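Local coordinates for protein probable oxidoreductase (Pseudomonas aeruginosa, PDB 4B7X) that probably catalyses an NADP(H)-dependent oxidation or reduction, as a member of the medium-chain dehydrogenase/reductase family, at residues H[135-140]-H[164-169]; H[128-133]-H[293-298]; H[151-156]-H[173-178]. All blocks are in the same frame, centred on the assembly; numbering follows the deposited sequence.

Overall arrangement
All three contacts sit around the cofactor-binding part of the subunit, with helix 161-172 as the common neighbour. Contact 1 and contact 2 share helix 132-145, and their centres are about 9 Å apart; Tyr138 OH of contact 1 makes a probable hydrogen bond of 2.6 Å to Glu293 OE1 of contact 2, while Ile169 CD1 rests 3.7 Å from Met294 CE. Contact 3 lies about 11 Å from contact 1, centre to centre, in the sheet that helix 161-172 packs against, where Val177 CG2 packs 3.5 Å from Gly167 O. Contacts 1 and 2 both touch the nicotinamide half of NADP; in contact 3 the side chain of Ile155 stays about 9 Å from the cofactor.

Contact 1: residues H[135-140]-H[164-169]; sequences MTAYFA and SVAGQI. With NAP (NADP nicotinamide-adenine-dinucleotide phosphate), chain T.
Val165 holds CG1 trans to its backbone nitrogen (chi1 178°), which sets that methyl against Ala137, and Ile169 carries its chain outward through a chi2 of 153° until CD1 arrives at the backbone of Tyr138. The centre of the contact is the methyl of Ala137, pushed into the opposite helix: CB lies 3.7 Å from Val165 CB and 3.6 Å from the backbone N of Ala166, while the Ala166 methyl stands a little further off, 4.0 Å from it, CB to CB. With an alanine on each side the backbones come close, CA of Ala137 to CA of Ala166 being 4.7 Å. A turn further on, Ile169 CD1 nestles 3.9 Å from Tyr138 CA and meets the start of the phenol ring obliquely at CD1. The two segments exchange no hydrogen bond and meet through apolar packing.

Helix 161-172 is the first helix of the Rossmann-type nucleotide-binding fold, with its N-terminal end turned to the cofactor, where Ala161 N is hydrogen-bonded to NADP. Helix 132-145 runs beside it; the axes of segments 135-140 and 164-169 cross at -40° and approach to 8.3 Å. From its cofactor side Thr136 presents both branches to the nicotinamide: OG1 is 3.3 Å from C4N of NADP, the ring carbon through which hydride passes in such enzymes, and CG2 lies against C3N and C4N. A hydrogen bond to Met132 O tethers this hydroxyl to the preceding turn. On the far side of helix 161-172, Gln168 folds back so that NE2 donates to Ser164 O (2.9 Å) from above the carbonyl plane. The Gln168 backbone N reaches that oxygen only weakly, and OE1 accepts from Gln304 N.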
loop_
_atom_site.group_PDB
_atom_site.type_symbol
_atom_site.label_atom_id
_atom_site.label_comp_id
_atom_site.label_asym_id
_atom_site.label_seq_id
_atom_site.Cartn_x
_atom_site.Cartn_y
_atom_site.Cartn_z
ATOM N N MET H 135 -19.064 -7.434 -8.415
ATOM C CA MET H 135 -18.610 -6.078 -8.712
ATOM C C MET H 135 -17.303 -5.769 -7.989
ATOM O O MET H 135 -16.398 -5.147 -8.560
ATOM C CB MET H 135 -19.707 -5.062 -8.382
ATOM C CG MET H 135 -20.960 -5.197 -9.252
ATOM S SD MET H 135 -20.652 -4.938 -11.016
ATOM C CE MET H 135 -20.345 -6.597 -11.627
ATOM N N THR H 136 -17.205 -6.243 -6.753
ATOM C CA THR H 136 -15.989 -6.150 -5.968
ATOM C C THR H 136 -14.811 -6.762 -6.731
ATOM O O THR H 136 -13.767 -6.112 -6.906
ATOM C CB THR H 136 -16.171 -6.868 -4.619
ATOM O OG1 THR H 136 -17.346 -6.370 -3.960
ATOM C CG2 THR H 136 -14.951 -6.673 -3.728
ATOM N N ALA H 137 -14.991 -8.002 -7.199
ATOM C CA ALA H 137 -13.965 -8.688 -7.977
ATOM C C ALA H 137 -13.631 -7.882 -9.216
ATOM O O ALA H 137 -12.458 -7.640 -9.502
ATOM C CB ALA H 137 -14.424 -10.093 -8.373
ATOM N N TYR H 138 -14.674 -7.469 -9.926
ATOM C CA TYR H 138 -14.558 -6.718 -11.169
ATOM C C TYR H 138 -13.768 -5.412 -10.992
ATOM O O TYR H 138 -12.716 -5.222 -11.625
ATOM C CB TYR H 138 -15.963 -6.418 -11.705
ATOM C CG TYR H 138 -15.987 -5.783 -13.073
ATOM C CD1 TYR H 138 -15.986 -6.571 -14.223
ATOM C CD2 TYR H 138 -16.014 -4.385 -13.223
ATOM C CE1 TYR H 138 -16.001 -5.995 -15.487
ATOM C CE2 TYR H 138 -16.041 -3.798 -14.485
ATOM C CZ TYR H 138 -16.031 -4.605 -15.614
ATOM O OH TYR H 138 -16.048 -4.038 -16.876
ATOM N N PHE H 139 -14.264 -4.521 -10.135
ATOM C CA PHE H 139 -13.633 -3.209 -9.967
ATOM C C PHE H 139 -12.314 -3.251 -9.217
ATOM O O PHE H 139 -11.386 -2.545 -9.592
ATOM C CB PHE H 139 -14.594 -2.189 -9.359
ATOM C CG PHE H 139 -15.778 -1.907 -10.230
ATOM C CD1 PHE H 139 -15.624 -1.205 -11.431
ATOM C CD2 PHE H 139 -17.028 -2.374 -9.883
ATOM C CE1 PHE H 139 -16.717 -0.951 -12.247
ATOM C CE2 PHE H 139 -18.120 -2.138 -10.704
ATOM C CZ PHE H 139 -17.968 -1.419 -11.884
ATOM N N ALA H 140 -12.229 -4.083 -8.181
ATOM C CA ALA H 140 -10.974 -4.241 -7.440
ATOM C C ALA H 140 -9.850 -4.735 -8.333
ATOM O O ALA H 140 -8.763 -4.126 -8.376
ATOM C CB ALA H 140 -11.147 -5.187 -6.258
ATOM N N SER H 164 -13.158 -16.078 -6.658
ATOM C CA SER H 164 -13.430 -16.978 -7.779
ATOM C C SER H 164 -13.728 -16.193 -9.044
ATOM O O SER H 164 -13.272 -16.549 -10.139
ATOM C CB SER H 164 -14.541 -17.985 -7.446
ATOM O OG SER H 164 -15.827 -17.384 -7.390
ATOM N N VAL H 165 -14.454 -15.091 -8.893
ATOM C CA VAL H 165 -14.731 -14.214 -10.024
ATOM C C VAL H 165 -13.464 -13.456 -10.414
ATOM O O VAL H 165 -13.195 -13.257 -11.589
ATOM C CB VAL H 165 -15.874 -13.230 -9.704
ATOM C CG1 VAL H 165 -16.126 -12.287 -10.869
ATOM C CG2 VAL H 165 -17.139 -13.999 -9.360
ATOM N N ALA H 166 -12.680 -13.053 -9.420
ATOM C CA ALA H 166 -11.468 -12.288 -9.670
ATOM C C ALA H 166 -10.494 -13.125 -10.498
ATOM O O ALA H 166 -9.959 -12.657 -11.506
ATOM C CB ALA H 166 -10.823 -11.856 -8.355
ATOM N N GLY H 167 -10.277 -14.363 -10.053
ATOM C CA GLY H 167 -9.424 -15.315 -10.755
ATOM C C GLY H 167 -9.774 -15.500 -12.220
ATOM O O GLY H 167 -8.885 -15.591 -13.069
ATOM N N GLN H 168 -11.069 -15.538 -12.508
ATOM C CA GLN H 168 -11.550 -15.823 -13.846
ATOM C C GLN H 168 -11.389 -14.634 -14.777
ATOM O O GLN H 168 -10.980 -14.806 -15.938
ATOM C CB GLN H 168 -13.005 -16.284 -13.795
ATOM C CG GLN H 168 -13.181 -17.581 -13.026
ATOM C CD GLN H 168 -14.624 -18.020 -12.956
ATOM O OE1 GLN H 168 -15.190 -18.485 -13.945
ATOM N NE2 GLN H 168 -15.223 -17.885 -11.785
ATOM N N ILE H 169 -11.705 -13.432 -14.277
ATOM C CA ILE H 169 -11.519 -12.219 -15.070
ATOM C C ILE H 169 -10.044 -12.088 -15.403
ATOM O O ILE H 169 -9.688 -11.750 -16.517
ATOM C CB ILE H 169 -12.018 -10.945 -14.344
ATOM C CG1 ILE H 169 -13.537 -11.003 -14.131
ATOM C CG2 ILE H 169 -11.638 -9.682 -15.125
ATOM C CD1 ILE H 169 -13.990 -10.196 -12.930
HETATM P PA NAP T . -15.970 -15.974 0.572
HETATM O O1A NAP T . -16.924 -16.551 -0.581
HETATM O O2A NAP T . -14.572 -15.859 0.087
HETATM O O5B NAP T . -16.119 -16.859 1.886
HETATM C C5B NAP T . -15.147 -16.665 2.924
HETATM C C4B NAP T . -13.894 -17.525 2.678
HETATM O O4B NAP T . -12.814 -16.973 3.455
HETATM C C3B NAP T . -14.087 -18.934 3.264
HETATM O O3B NAP T . -14.690 -19.804 2.278
HETATM C C2B NAP T . -12.659 -19.369 3.554
HETATM O O2B NAP T . -12.149 -19.964 2.381
HETATM C C1B NAP T . -11.879 -18.067 3.712
HETATM N N9A NAP T . -11.366 -17.926 5.075
HETATM C C8A NAP T . -12.091 -17.700 6.178
HETATM N N7A NAP T . -11.273 -17.609 7.231
HETATM C C5A NAP T . -10.030 -17.770 6.787
HETATM C C6A NAP T . -8.791 -17.780 7.400
HETATM N N6A NAP T . -8.699 -17.594 8.709
HETATM N N1A NAP T . -7.690 -17.980 6.660
HETATM C C2A NAP T . -7.776 -18.162 5.349
HETATM N N3A NAP T . -8.943 -18.157 4.719
HETATM C C4A NAP T . -10.083 -17.966 5.418
HETATM O O3 NAP T . -16.521 -14.512 0.964
HETATM P PN NAP T . -16.479 -13.325 -0.122
HETATM O O1N NAP T . -17.836 -12.759 -0.154
HETATM O O2N NAP T . -15.866 -13.761 -1.406
HETATM O O5D NAP T . -15.502 -12.351 0.676
HETATM C C5D NAP T . -14.098 -12.397 0.467
HETATM C C4D NAP T . -13.390 -11.139 1.015
HETATM O O4D NAP T . -13.771 -9.933 0.282
HETATM C C3D NAP T . -13.722 -10.878 2.483
HETATM O O3D NAP T . -12.523 -10.431 3.074
HETATM C C2D NAP T . -14.729 -9.723 2.440
HETATM O O2D NAP T . -14.661 -8.935 3.645
HETATM C C1D NAP T . -14.178 -8.925 1.277
HETATM N N1N NAP T . -15.119 -8.013 0.607
HETATM C C2N NAP T . -14.669 -6.709 0.400
HETATM C C3N NAP T . -15.475 -5.774 -0.230
HETATM C C7N NAP T . -14.917 -4.355 -0.431
HETATM O O7N NAP T . -15.535 -3.525 -1.085
HETATM N N7N NAP T . -13.702 -4.137 0.087
HETATM C C4N NAP T . -16.743 -6.162 -0.680
HETATM C C5N NAP T . -17.198 -7.475 -0.484
HETATM C C6N NAP T . -16.390 -8.409 0.156
HETATM P P2B NAP T . -11.213 -21.270 2.475
HETATM O O1X NAP T . -10.142 -20.975 3.636
HETATM O O2X NAP T . -12.183 -22.449 3.010
HETATM O O3X NAP T . -10.639 -21.574 1.156
#

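Contact 2: residues H[128-133]-H[293-298]; sequences SALGMT and EMATWL. With NAP (NADP nicotinamide-adenine-dinucleotide phosphate), chain T.
Leu130 and Leu298 pack closely, their side chains running alongside one another from opposite ends, so that Leu130 CG is 3.7 Å from Leu298 CD1. One methyl of Leu130, CD2, fits between the Met294 side chain (CG 3.8 Å) and the backbone N of Ala295 (3.8 Å). Met294 closes the same patch from the inner side: with CG trans to the backbone N (chi1 -174°) and the chain then bent at both following torsions, its CG presses 3.2 Å from Ala129 O. That is apolar carbon against a carbonyl oxygen, and no hydrogen bond crosses between the segments. The methyl of Ala129 makes a longer but still buried contact, CB to Leu298 CD1 4.2 Å.

Residues 128-131 make a type I beta turn, closed by Gly131 N donating to Ser128 O (2.7 Å), and Gly131 is then the N-cap of helix 132-145. Through this turn the entry to that helix is wedged against helix 287-299, late in the coenzyme-binding part of a medium-chain dehydrogenase. Past the cap, Met132 bends its thioether toward the cofactor and lays SD 3.4 Å from C5N of the NADP nicotinamide ring.

Toward solvent the contact thins out. Leu298 is partly exposed, as is Ala295, which meets Leu130 CD2 with its backbone N and, slightly further off, its methyl. Beyond it Thr296 is exposed and turns back on its own helix, where OG1 donates to Glu293 O (2.7 Å), an oxygen that also accepts the helical bond from Trp297 N.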
loop_
_atom_site.group_PDB
_atom_site.type_symbol
_atom_site.label_atom_id
_atom_site.label_comp_id
_atom_site.label_asym_id
_atom_site.label_seq_id
_atom_site.Cartn_x
_atom_site.Cartn_y
_atom_site.Cartn_z
ATOM N N SER H 128 -24.250 -12.594 -6.312
ATOM C CA SER H 128 -22.882 -13.071 -6.512
ATOM C C SER H 128 -22.257 -12.385 -7.720
ATOM O O SER H 128 -22.060 -11.181 -7.693
ATOM C CB SER H 128 -22.839 -14.600 -6.649
ATOM O OG SER H 128 -23.643 -15.043 -7.727
ATOM N N ALA H 129 -21.987 -13.153 -8.775
ATOM C CA ALA H 129 -21.362 -12.653 -9.992
ATOM C C ALA H 129 -22.074 -11.451 -10.593
ATOM O O ALA H 129 -21.421 -10.560 -11.134
ATOM C CB ALA H 129 -21.238 -13.762 -11.026
ATOM N N LEU H 130 -23.404 -11.427 -10.493
ATOM C CA LEU H 130 -24.190 -10.294 -10.982
ATOM C C LEU H 130 -24.676 -9.419 -9.826
ATOM O O LEU H 130 -25.679 -8.708 -9.918
ATOM C CB LEU H 130 -25.345 -10.764 -11.873
ATOM C CG LEU H 130 -24.972 -11.245 -13.277
ATOM C CD1 LEU H 130 -26.220 -11.588 -14.084
ATOM C CD2 LEU H 130 -24.130 -10.227 -14.036
ATOM N N GLY H 131 -23.942 -9.478 -8.733
ATOM C CA GLY H 131 -24.230 -8.650 -7.578
ATOM C C GLY H 131 -22.971 -8.047 -6.991
ATOM O O GLY H 131 -21.949 -7.861 -7.678
ATOM N N MET H 132 -23.057 -7.762 -5.702
ATOM C CA MET H 132 -22.030 -7.056 -4.965
ATOM C C MET H 132 -20.641 -7.725 -5.035
ATOM O O MET H 132 -19.624 -7.042 -5.258
ATOM C CB MET H 132 -22.508 -6.902 -3.522
ATOM C CG MET H 132 -21.633 -6.033 -2.645
ATOM S SD MET H 132 -20.249 -6.959 -1.976
ATOM C CE MET H 132 -21.011 -8.028 -0.754
ATOM N N THR H 133 -20.603 -9.046 -4.837
ATOM C CA THR H 133 -19.334 -9.795 -4.806
ATOM C C THR H 133 -18.693 -9.799 -6.194
ATOM O O THR H 133 -17.474 -9.644 -6.340
ATOM C CB THR H 133 -19.492 -11.248 -4.267
ATOM O OG1 THR H 133 -20.401 -11.981 -5.085
ATOM C CG2 THR H 133 -20.000 -11.275 -2.828
ATOM N N GLU H 293 -21.121 -6.161 -18.723
ATOM C CA GLU H 293 -19.997 -6.942 -19.244
ATOM C C GLU H 293 -19.881 -8.315 -18.587
ATOM O O GLU H 293 -19.624 -9.309 -19.268
ATOM C CB GLU H 293 -18.675 -6.183 -19.155
ATOM C CG GLU H 293 -17.679 -6.657 -20.201
ATOM C CD GLU H 293 -16.336 -5.964 -20.122
ATOM O OE1 GLU H 293 -15.926 -5.560 -19.002
ATOM O OE2 GLU H 293 -15.688 -5.835 -21.189
ATOM N N MET H 294 -20.093 -8.361 -17.271
ATOM C CA MET H 294 -20.109 -9.610 -16.513
ATOM C C MET H 294 -21.150 -10.573 -17.071
ATOM O O MET H 294 -20.863 -11.757 -17.255
ATOM C CB MET H 294 -20.392 -9.328 -15.038
ATOM C CG MET H 294 -20.299 -10.530 -14.106
ATOM S SD MET H 294 -18.652 -11.251 -13.885
ATOM C CE MET H 294 -17.671 -9.827 -13.412
ATOM N N ALA H 295 -22.348 -10.057 -17.350
ATOM C CA ALA H 295 -23.445 -10.875 -17.881
ATOM C C ALA H 295 -23.088 -11.550 -19.210
ATOM O O ALA H 295 -23.392 -12.727 -19.417
ATOM C CB ALA H 295 -24.716 -10.052 -18.026
ATOM N N THR H 296 -22.436 -10.806 -20.097
ATOM C CA THR H 296 -22.005 -11.360 -21.376
ATOM C C THR H 296 -20.933 -12.433 -21.162
ATOM O O THR H 296 -20.903 -13.436 -21.870
ATOM C CB THR H 296 -21.511 -10.275 -22.357
ATOM O OG1 THR H 296 -20.304 -9.679 -21.858
ATOM C CG2 THR H 296 -22.592 -9.196 -22.570
ATOM N N TRP H 297 -20.068 -12.231 -20.171
ATOM C CA TRP H 297 -19.107 -13.262 -19.806
ATOM C C TRP H 297 -19.802 -14.506 -19.334
ATOM O O TRP H 297 -19.401 -15.612 -19.694
ATOM C CB TRP H 297 -18.129 -12.772 -18.742
ATOM C CG TRP H 297 -17.025 -11.903 -19.277
ATOM C CD1 TRP H 297 -16.467 -11.916 -20.553
ATOM C CD2 TRP H 297 -16.279 -10.874 -18.548
ATOM N NE1 TRP H 297 -15.468 -10.984 -20.661
ATOM C CE2 TRP H 297 -15.303 -10.326 -19.494
ATOM C CE3 TRP H 297 -16.320 -10.368 -17.255
ATOM C CZ2 TRP H 297 -14.426 -9.311 -19.141
ATOM C CZ3 TRP H 297 -15.427 -9.351 -16.909
ATOM C CH2 TRP H 297 -14.505 -8.836 -17.831
ATOM N N LEU H 298 -20.850 -14.341 -18.530
ATOM C CA LEU H 298 -21.612 -15.492 -18.036
ATOM C C LEU H 298 -22.279 -16.263 -19.169
ATOM O O LEU H 298 -22.206 -17.491 -19.214
ATOM C CB LEU H 298 -22.653 -15.070 -16.995
ATOM C CG LEU H 298 -22.130 -14.800 -15.580
ATOM C CD1 LEU H 298 -23.223 -14.169 -14.731
ATOM C CD2 LEU H 298 -21.591 -16.060 -14.917
HETATM P PA NAP T . -15.970 -15.974 0.572
HETATM O O1A NAP T . -16.924 -16.551 -0.581
HETATM O O2A NAP T . -14.572 -15.859 0.087
HETATM O O5B NAP T . -16.119 -16.859 1.886
HETATM C C5B NAP T . -15.147 -16.665 2.924
HETATM C C4B NAP T . -13.894 -17.525 2.678
HETATM O O4B NAP T . -12.814 -16.973 3.455
HETATM C C3B NAP T . -14.087 -18.934 3.264
HETATM O O3B NAP T . -14.690 -19.804 2.278
HETATM C C2B NAP T . -12.659 -19.369 3.554
HETATM O O2B NAP T . -12.149 -19.964 2.381
HETATM C C1B NAP T . -11.879 -18.067 3.712
HETATM N N9A NAP T . -11.366 -17.926 5.075
HETATM C C8A NAP T . -12.091 -17.700 6.178
HETATM N N7A NAP T . -11.273 -17.609 7.231
HETATM C C5A NAP T . -10.030 -17.770 6.787
HETATM C C6A NAP T . -8.791 -17.780 7.400
HETATM N N6A NAP T . -8.699 -17.594 8.709
HETATM N N1A NAP T . -7.690 -17.980 6.660
HETATM C C2A NAP T . -7.776 -18.162 5.349
HETATM N N3A NAP T . -8.943 -18.157 4.719
HETATM C C4A NAP T . -10.083 -17.966 5.418
HETATM O O3 NAP T . -16.521 -14.512 0.964
HETATM P PN NAP T . -16.479 -13.325 -0.122
HETATM O O1N NAP T . -17.836 -12.759 -0.154
HETATM O O2N NAP T . -15.866 -13.761 -1.406
HETATM O O5D NAP T . -15.502 -12.351 0.676
HETATM C C5D NAP T . -14.098 -12.397 0.467
HETATM C C4D NAP T . -13.390 -11.139 1.015
HETATM O O4D NAP T . -13.771 -9.933 0.282
HETATM C C3D NAP T . -13.722 -10.878 2.483
HETATM O O3D NAP T . -12.523 -10.431 3.074
HETATM C C2D NAP T . -14.729 -9.723 2.440
HETATM O O2D NAP T . -14.661 -8.935 3.645
HETATM C C1D NAP T . -14.178 -8.925 1.277
HETATM N N1N NAP T . -15.119 -8.013 0.607
HETATM C C2N NAP T . -14.669 -6.709 0.400
HETATM C C3N NAP T . -15.475 -5.774 -0.230
HETATM C C7N NAP T . -14.917 -4.355 -0.431
HETATM O O7N NAP T . -15.535 -3.525 -1.085
HETATM N N7N NAP T . -13.702 -4.137 0.087
HETATM C C4N NAP T . -16.743 -6.162 -0.680
HETATM C C5N NAP T . -17.198 -7.475 -0.484
HETATM C C6N NAP T . -16.390 -8.409 0.156
HETATM P P2B NAP T . -11.213 -21.270 2.475
HETATM O O1X NAP T . -10.142 -20.975 3.636
HETATM O O2X NAP T . -12.183 -22.449 3.010
HETATM O O3X NAP T . -10.639 -21.574 1.156
#

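Contact 3: residues H[151-156]-H[173-178]; sequences ETVVIS and KGCRVV
Val153 is gripped at both backbone ends: its N donates to Arg176 O (2.8 Å, 173° at the hydrogen), and its O accepts from Val178 N at 2.9 Å. Ile155 N then reaches Val178 O, again at 2.9 Å and almost in line with the carbonyl. Strands 152-155 and 176-181 are parallel neighbours in the six-stranded sheet of the Rossmann fold, connected through helix 161-172 as a beta-alpha-beta crossover. Where the pairing begins, the geometry slackens: Arg176 N to Glu151 O is a weak bond, bent to 132°. Just before, Gly174 ends the helix in a Schellman motif, its positive phi letting the chain turn into the second strand.

CA-H...O contacts fill the gaps between the amide bonds, Val154 CA approaching Val178 O at 3.3 Å. On one face of the sheet Val154 and Val178 stand next to each other with their side chains running in one direction, Val154 CG2 against Val178 CB. The other face, carrying Val153 and Val177, is covered by helix 161-172 through Ala170. Outside the strands, Glu151 sends its carboxylate away to salt bridges with Lys148 and Arg243. On the helix-covered face, Ile155 reaches obliquely across to Val177, CD1 to CG1 3.7 Å, and at the opposite end Val153 CG2, trans to its own carbonyl carbon, rests 3.6 Å from Cys175 CB.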
loop_
_atom_site.group_PDB
_atom_site.type_symbol
_atom_site.label_atom_id
_atom_site.label_comp_id
_atom_site.label_asym_id
_atom_site.label_seq_id
_atom_site.Cartn_x
_atom_site.Cartn_y
_atom_site.Cartn_z
ATOM N N GLU H 151 0.895 -11.370 -17.003
ATOM C CA GLU H 151 1.280 -11.124 -15.604
ATOM C C GLU H 151 0.856 -12.258 -14.681
ATOM O O GLU H 151 -0.171 -12.900 -14.898
ATOM C CB GLU H 151 0.716 -9.792 -15.090
ATOM C CG GLU H 151 1.514 -8.570 -15.528
ATOM C CD GLU H 151 1.037 -7.273 -14.879
ATOM O OE1 GLU H 151 -0.171 -7.146 -14.553
ATOM O OE2 GLU H 151 1.874 -6.365 -14.714
ATOM N N THR H 152 1.653 -12.489 -13.648
ATOM C CA THR H 152 1.319 -13.480 -12.623
ATOM C C THR H 152 0.401 -12.865 -11.548
ATOM O O THR H 152 0.794 -11.922 -10.838
ATOM C CB THR H 152 2.598 -14.079 -11.987
ATOM O OG1 THR H 152 3.310 -14.827 -12.980
ATOM C CG2 THR H 152 2.255 -14.997 -10.808
ATOM N N VAL H 153 -0.805 -13.431 -11.445
ATOM C CA VAL H 153 -1.867 -12.968 -10.550
ATOM C C VAL H 153 -2.196 -14.012 -9.474
ATOM O O VAL H 153 -2.697 -15.105 -9.791
ATOM C CB VAL H 153 -3.151 -12.630 -11.354
ATOM C CG1 VAL H 153 -4.331 -12.367 -10.434
ATOM C CG2 VAL H 153 -2.927 -11.434 -12.261
ATOM N N VAL H 154 -1.907 -13.676 -8.214
ATOM C CA VAL H 154 -2.217 -14.523 -7.060
ATOM C C VAL H 154 -3.462 -14.024 -6.302
ATOM O O VAL H 154 -3.575 -12.834 -5.958
ATOM C CB VAL H 154 -1.010 -14.634 -6.105
ATOM C CG1 VAL H 154 -1.369 -15.371 -4.812
ATOM C CG2 VAL H 154 0.157 -15.330 -6.796
ATOM N N ILE H 155 -4.386 -14.941 -6.034
ATOM C CA ILE H 155 -5.631 -14.619 -5.335
ATOM C C ILE H 155 -5.827 -15.442 -4.068
ATOM O O ILE H 155 -5.871 -16.677 -4.127
ATOM C CB ILE H 155 -6.829 -14.843 -6.252
ATOM C CG1 ILE H 155 -6.675 -13.983 -7.498
ATOM C CG2 ILE H 155 -8.123 -14.487 -5.538
ATOM C CD1 ILE H 155 -7.293 -14.594 -8.723
ATOM N N SER H 156 -5.934 -14.759 -2.925
ATOM C CA SER H 156 -6.353 -15.395 -1.677
ATOM C C SER H 156 -7.877 -15.489 -1.562
ATOM O O SER H 156 -8.619 -14.810 -2.283
ATOM C CB SER H 156 -5.764 -14.680 -0.467
ATOM O OG SER H 156 -6.338 -13.408 -0.296
ATOM N N LYS H 173 -8.113 -11.964 -18.985
ATOM C CA LYS H 173 -7.204 -10.871 -19.329
ATOM C C LYS H 173 -5.826 -11.373 -19.776
ATOM O O LYS H 173 -4.962 -10.573 -20.166
ATOM C CB LYS H 173 -7.104 -9.845 -18.185
ATOM C CG LYS H 173 -8.397 -9.069 -17.922
ATOM C CD LYS H 173 -8.929 -8.399 -19.188
ATOM C CE LYS H 173 -10.199 -7.605 -18.933
ATOM N NZ LYS H 173 -10.735 -7.023 -20.199
ATOM N N GLY H 174 -5.636 -12.696 -19.731
ATOM C CA GLY H 174 -4.407 -13.318 -20.210
ATOM C C GLY H 174 -3.405 -13.541 -19.098
ATOM O O GLY H 174 -2.215 -13.739 -19.339
ATOM N N CYS H 175 -3.877 -13.530 -17.864
ATOM C CA CYS H 175 -2.960 -13.684 -16.742
ATOM C C CYS H 175 -2.748 -15.152 -16.397
ATOM O O CYS H 175 -3.627 -15.972 -16.620
ATOM C CB CYS H 175 -3.471 -12.907 -15.528
ATOM S SG CYS H 175 -3.781 -11.163 -15.911
ATOM N N ARG H 176 -1.564 -15.472 -15.890
ATOM C CA ARG H 176 -1.368 -16.706 -15.161
ATOM C C ARG H 176 -1.956 -16.508 -13.767
ATOM O O ARG H 176 -1.536 -15.616 -13.022
ATOM C CB ARG H 176 0.113 -17.082 -15.067
ATOM C CG ARG H 176 0.341 -18.387 -14.320
ATOM C CD ARG H 176 1.767 -18.899 -14.450
ATOM N NE ARG H 176 1.854 -20.324 -14.111
ATOM C CZ ARG H 176 1.680 -21.313 -14.986
ATOM N NH1 ARG H 176 1.413 -21.040 -16.258
ATOM N NH2 ARG H 176 1.776 -22.577 -14.590
ATOM N N VAL H 177 -2.924 -17.354 -13.433
ATOM C CA VAL H 177 -3.702 -17.225 -12.216
ATOM C C VAL H 177 -3.421 -18.358 -11.227
ATOM O O VAL H 177 -3.614 -19.535 -11.542
ATOM C CB VAL H 177 -5.203 -17.181 -12.547
ATOM C CG1 VAL H 177 -6.010 -16.939 -11.287
ATOM C CG2 VAL H 177 -5.479 -16.095 -13.571
ATOM N N VAL H 178 -2.981 -17.984 -10.030
ATOM C CA VAL H 178 -2.688 -18.918 -8.956
ATOM C C VAL H 178 -3.651 -18.632 -7.809
ATOM O O VAL H 178 -3.702 -17.499 -7.323
ATOM C CB VAL H 178 -1.227 -18.752 -8.473
ATOM C CG1 VAL H 178 -0.954 -19.595 -7.238
ATOM C CG2 VAL H 178 -0.245 -19.105 -9.586
#